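Local coordinates for Alp7A (Bacillus subtilis, PDB 5EC0), which binds adenine nucleotide as a plasmid-encoded bacterial actin-like protein and probably polymerises into filaments that drive plasmid segregation, at the adenosine-5'-diphosphate site. Coordinates in Å, arbitrary orientation; residue numbers count along the deposited sequence, not the author numbering.

The adenosine-5'-diphosphate site. Residues 11-13, 213-216, 243, 266, 270, 328-330, 332-333, 362. With ADP (adenosine-5'-diphosphate), chain B.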
ATOM      1  N   GLY A  11      -1.508  -3.560   1.335  1.00 32.98           N
ATOM      2  CA  GLY A  11      -0.286  -3.398   2.102  1.00 30.99           C
ATOM      3  C   GLY A  11      -0.287  -4.235   3.364  1.00 38.22           C
ATOM      4  O   GLY A  11      -1.300  -4.828   3.727  1.00 39.22           O
ATOM      5  N   ASN A  12       0.861  -4.296   4.033  1.00 44.61           N
ATOM      6  CA  ASN A  12       0.961  -4.984   5.309  1.00 47.04           C
ATOM      7  C   ASN A  12       0.446  -4.083   6.430  1.00 50.46           C
ATOM      8  O   ASN A  12      -0.028  -4.567   7.453  1.00 49.34           O
ATOM      9  CB  ASN A  12       2.406  -5.406   5.596  1.00 49.84           C
ATOM     10  CG  ASN A  12       3.053  -6.151   4.429  1.00 56.96           C
ATOM     11  OD1 ASN A  12       2.446  -7.033   3.822  1.00 55.45           O
ATOM     12  ND2 ASN A  12       4.298  -5.799   4.121  1.00 62.73           N
ATOM     13  N   SER A  13       0.545  -2.771   6.220  1.00 47.32           N
ATOM     14  CA  SER A  13       0.168  -1.787   7.228  1.00 50.53           C
ATOM     15  C   SER A  13      -1.220  -1.217   6.947  1.00 44.85           C
ATOM     16  O   SER A  13      -2.072  -1.149   7.835  1.00 47.01           O
ATOM     17  CB  SER A  13       1.196  -0.658   7.281  1.00 59.72           C
ATOM     18  OG  SER A  13       0.773   0.391   8.133  1.00 68.15           O
ATOM     19  N   LEU A 213      10.598   0.817   0.132  1.00 22.74           N
ATOM     20  CA  LEU A 213      10.891   0.587   1.545  1.00 23.99           C
ATOM     21  C   LEU A 213       9.609   0.572   2.364  1.00 31.13           C
ATOM     22  O   LEU A 213       8.972   1.612   2.533  1.00 26.09           O
ATOM     23  CB  LEU A 213      11.852   1.662   2.093  1.00 28.81           C
ATOM     24  CG  LEU A 213      13.105   1.997   1.257  1.00 35.92           C
ATOM     25  CD1 LEU A 213      13.901   3.184   1.834  1.00 26.65           C
ATOM     26  CD2 LEU A 213      14.001   0.782   1.073  1.00 32.62           C
ATOM     27  N   GLY A 214       9.253  -0.597   2.891  1.00 31.23           N
ATOM     28  CA  GLY A 214       8.030  -0.750   3.657  1.00 26.70           C
ATOM     29  C   GLY A 214       8.250  -1.088   5.123  1.00 34.02           C
ATOM     30  O   GLY A 214       9.387  -1.205   5.583  1.00 37.30           O
ATOM     31  N   GLY A 215       7.154  -1.244   5.859  1.00 34.84           N
ATOM     32  CA  GLY A 215       7.204  -1.591   7.271  1.00 28.23           C
ATOM     33  C   GLY A 215       7.758  -2.983   7.500  1.00 32.26           C
ATOM     34  O   GLY A 215       8.516  -3.195   8.440  1.00 39.41           O
ATOM     35  N   GLY A 216       7.407  -3.931   6.632  1.00 38.51           N
ATOM     36  CA  GLY A 216       7.786  -5.320   6.852  1.00 36.22           C
ATOM     37  C   GLY A 216       8.755  -5.928   5.851  1.00 39.12           C
ATOM     38  O   GLY A 216       9.380  -6.957   6.130  1.00 42.90           O
ATOM     39  N   PHE A 243      11.689  -2.836   9.234  1.00 37.97           N
ATOM     40  CA  PHE A 243      11.607  -1.556   9.924  1.00 40.21           C
ATOM     41  C   PHE A 243      10.840  -1.633  11.250  1.00 40.78           C
ATOM     42  O   PHE A 243      11.211  -0.985  12.234  1.00 40.12           O
ATOM     43  CB  PHE A 243      10.942  -0.538   8.998  1.00 36.56           C
ATOM     44  CG  PHE A 243      10.750   0.810   9.609  1.00 30.67           C
ATOM     45  CD1 PHE A 243      11.839   1.605   9.925  1.00 33.93           C
ATOM     46  CD2 PHE A 243       9.477   1.302   9.833  1.00 30.77           C
ATOM     47  CE1 PHE A 243      11.657   2.860  10.475  1.00 40.92           C
ATOM     48  CE2 PHE A 243       9.288   2.557  10.376  1.00 46.73           C
ATOM     49  CZ  PHE A 243      10.382   3.340  10.696  1.00 40.15           C
ATOM     50  N   GLU A 266       5.210   4.019  15.768  1.00 39.02           N
ATOM     51  CA  GLU A 266       5.079   4.150  14.322  1.00 41.80           C
ATOM     52  C   GLU A 266       4.167   5.316  13.925  1.00 41.89           C
ATOM     53  O   GLU A 266       4.509   6.088  13.040  1.00 45.54           O
ATOM     54  CB  GLU A 266       4.555   2.837  13.745  1.00 42.75           C
ATOM     55  CG  GLU A 266       4.304   2.819  12.246  1.00 44.45           C
ATOM     56  CD  GLU A 266       3.555   1.565  11.828  1.00 48.44           C
ATOM     57  OE1 GLU A 266       2.633   1.149  12.567  1.00 51.99           O
ATOM     58  OE2 GLU A 266       3.898   0.990  10.776  1.00 53.13           O
ATOM     59  N   TYR A 270       5.498   8.978  11.810  1.00 37.32           N
ATOM     60  CA  TYR A 270       5.094   9.543  10.515  1.00 37.79           C
ATOM     61  C   TYR A 270       4.225  10.786  10.697  1.00 37.95           C
ATOM     62  O   TYR A 270       4.295  11.709   9.893  1.00 39.61           O
ATOM     63  CB  TYR A 270       4.386   8.502   9.612  1.00 37.18           C
ATOM     64  CG  TYR A 270       3.015   8.003  10.019  1.00 43.07           C
ATOM     65  CD1 TYR A 270       1.869   8.783   9.833  1.00 49.41           C
ATOM     66  CD2 TYR A 270       2.848   6.712  10.517  1.00 44.58           C
ATOM     67  CE1 TYR A 270       0.589   8.302  10.186  1.00 37.61           C
ATOM     68  CE2 TYR A 270       1.583   6.223  10.868  1.00 40.72           C
ATOM     69  CZ  TYR A 270       0.467   7.022  10.702  1.00 43.87           C
ATOM     70  OH  TYR A 270      -0.766   6.523  11.054  1.00 52.72           O
ATOM     71  N   GLY A 328       7.724   3.910  -0.962  1.00 24.06           N
ATOM     72  CA  GLY A 328       7.111   3.204   0.150  1.00 28.55           C
ATOM     73  C   GLY A 328       6.900   4.155   1.326  1.00 28.76           C
ATOM     74  O   GLY A 328       7.435   5.277   1.333  1.00 25.04           O
ATOM     75  N   GLY A 329       6.128   3.705   2.315  1.00 25.83           N
ATOM     76  CA  GLY A 329       5.788   4.521   3.473  1.00 26.64           C
ATOM     77  C   GLY A 329       6.983   4.797   4.373  1.00 26.66           C
ATOM     78  O   GLY A 329       7.088   5.857   4.992  1.00 43.00           O
ATOM     79  N   VAL A 330       7.895   3.840   4.458  1.00 26.37           N
ATOM     80  CA  VAL A 330       9.110   4.055   5.230  1.00 26.60           C
ATOM     81  C   VAL A 330      10.044   5.018   4.490  1.00 27.97           C
ATOM     82  O   VAL A 330      10.742   5.810   5.122  1.00 30.52           O
ATOM     83  CB  VAL A 330       9.814   2.716   5.545  1.00 32.25           C
ATOM     84  CG1 VAL A 330      11.180   2.944   6.203  1.00 32.40           C
ATOM     85  CG2 VAL A 330       8.928   1.879   6.468  1.00 27.77           C
ATOM     86  N   GLU A 332       9.249   7.546   2.670  1.00 30.46           N
ATOM     87  CA  GLU A 332       8.671   8.840   3.019  1.00 31.61           C
ATOM     88  C   GLU A 332       9.170   9.351   4.376  1.00 30.93           C
ATOM     89  O   GLU A 332       9.544  10.506   4.517  1.00 38.50           O
ATOM     90  CB  GLU A 332       7.138   8.716   3.017  1.00 27.06           C
ATOM     91  CG  GLU A 332       6.385  10.035   3.087  1.00 35.77           C
ATOM     92  CD  GLU A 332       4.897   9.863   2.773  1.00 48.04           C
ATOM     93  OE1 GLU A 332       4.087  10.041   3.703  1.00 47.54           O
ATOM     94  OE2 GLU A 332       4.541   9.555   1.600  1.00 45.04           O
ATOM     95  N   VAL A 333       9.184   8.468   5.364  1.00 29.44           N
ATOM     96  CA  VAL A 333       9.621   8.799   6.714  1.00 28.61           C
ATOM     97  C   VAL A 333      11.129   9.068   6.768  1.00 35.65           C
ATOM     98  O   VAL A 333      11.608   9.974   7.477  1.00 34.32           O
ATOM     99  CB  VAL A 333       9.245   7.655   7.678  1.00 28.92           C
ATOM    100  CG1 VAL A 333      10.019   7.744   8.979  1.00 32.62           C
ATOM    101  CG2 VAL A 333       7.723   7.646   7.918  1.00 30.82           C
ATOM    102  N   ARG A 362       4.608   6.971  -0.380  1.00 26.46           N
ATOM    103  CA  ARG A 362       3.737   5.944   0.181  1.00 22.63           C
ATOM    104  C   ARG A 362       2.692   5.434  -0.835  1.00 27.54           C
ATOM    105  O   ARG A 362       2.288   4.277  -0.788  1.00 27.86           O
ATOM    106  CB  ARG A 362       3.030   6.451   1.436  1.00 22.58           C
ATOM    107  CG  ARG A 362       2.368   5.339   2.218  1.00 23.27           C
ATOM    108  CD  ARG A 362       1.984   5.784   3.659  1.00 34.93           C
ATOM    109  NE  ARG A 362       0.895   6.765   3.689  1.00 34.92           N
ATOM    110  CZ  ARG A 362      -0.387   6.441   3.844  1.00 37.91           C
ATOM    111  NH1 ARG A 362      -0.728   5.169   3.990  1.00 35.37           N
ATOM    112  NH2 ARG A 362      -1.328   7.377   3.865  1.00 34.93           N
TER
HETATM  113  PB  ADP B 403       3.997  -2.064   4.369  1.00 58.56           P
HETATM  114  O1B ADP B 403       2.846  -2.246   3.388  1.00 38.66           O
HETATM  115  O2B ADP B 403       5.036  -3.172   4.393  1.00 56.80           O
HETATM  116  O3B ADP B 403       3.614  -1.646   5.769  1.00 62.29           O
HETATM  117  PA  ADP B 403       4.166   0.693   3.497  1.00 33.43           P
HETATM  118  O1A ADP B 403       2.660   0.690   3.639  1.00 40.40           O
HETATM  119  O2A ADP B 403       4.812   1.271   2.251  1.00 24.57           O
HETATM  120  O3A ADP B 403       4.789  -0.778   3.779  1.00 54.81           O
HETATM  121  O5' ADP B 403       4.798   1.448   4.754  1.00 44.01           O
HETATM  122  C5' ADP B 403       4.136   1.531   6.010  1.00 39.49           C
HETATM  123  C4' ADP B 403       4.885   2.618   6.751  1.00 31.93           C
HETATM  124  O4' ADP B 403       4.505   3.874   6.196  1.00 33.87           O
HETATM  125  C3' ADP B 403       4.561   2.715   8.229  1.00 34.83           C
HETATM  126  O3' ADP B 403       5.558   2.048   9.004  1.00 41.55           O
HETATM  127  C2' ADP B 403       4.594   4.202   8.525  1.00 38.61           C
HETATM  128  O2' ADP B 403       5.750   4.465   9.318  1.00 31.46           O
HETATM  129  C1' ADP B 403       4.739   4.883   7.169  1.00 35.07           C
HETATM  130  N9  ADP B 403       3.791   5.997   6.937  1.00 33.40           N
HETATM  131  C8  ADP B 403       4.176   7.195   6.448  1.00 37.07           C
HETATM  132  N7  ADP B 403       3.123   8.032   6.324  1.00 38.40           N
HETATM  133  C5  ADP B 403       2.034   7.358   6.726  1.00 32.10           C
HETATM  134  C6  ADP B 403       0.601   7.697   6.835  1.00 39.87           C
HETATM  135  N6  ADP B 403       0.174   8.937   6.470  1.00 49.53           N
HETATM  136  N1  ADP B 403      -0.232   6.738   7.293  1.00 34.59           N
HETATM  137  C2  ADP B 403       0.230   5.519   7.654  1.00 34.28           C
HETATM  138  N3  ADP B 403       1.528   5.129   7.585  1.00 27.02           N
HETATM  139  C4  ADP B 403       2.469   6.010   7.136  1.00 27.07           C
HETATM  140  O   HOH W   1       0.770  -0.988   3.973  0.72 29.08           O
HETATM  141  O   HOH W   2       3.218   1.859   0.210  0.88 36.48           O
HETATM  142  O   HOH W   3       0.925   2.961   4.551  1.00 47.70           O
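The alpha-phosphate oxygen O2A is gripped from two directions, by a backbone N-H and by a water: the backbone N of Gly329, at the start of helix 328-333, donates to O2A of ADP over 2.8 Å and almost straight (168° at H), and the water joins it to the carbonyl oxygen of Arg362. With its N-terminus directed at the phosphate, this helix would probably help to offset the negative charge. The beta-phosphate lies between the two phosphate loops typical of the actin fold. On one side Asn12 N donates to O1B of ADP over 2.9 Å, while the side-chain ND2 reaches O2B at 2.7 Å, the acceptor tilted 30° out of the carboxamide plane; CG lies anti to the carbonyl carbon, beside the backbone N, so both donors serve the same phosphate. On the other side Gly215 N donates to the bridging oxygen O3A, and Gly216 N bonds weakly to O2B. Ribose recognition comes from helix 262-272, where the extended side chain of Glu266 accepts the 3'-hydroxyl O3' on the anti lone pair of OE2, at 2.6 Å. One turn further along, Tyr270 lays its ring flat under the adenine of ADP, the two planes 3° apart and the phenol centroid 3.4 Å from that of the six-membered ring. An alanine here would remove the ring, and the base would probably be held less firmly in its plane, since the ring backs one face of the base, chiefly the six-membered ring. Arg362 spreads over the opposite face, so the base is sandwiched: its chain bends at chi3, placing CD over the five-membered ring and NE 3.5 Å from the centroid of the six-membered ring in a cation-pi contact. Glu332 OE2 accepts the backbone N of Arg362 from above the carboxylate plane, which probably helps to position the backbone. At the guanidinium edge, NH1 meets an in-plane water at 2.8 Å that passes the contact on to the alpha-phosphate oxygen O1A.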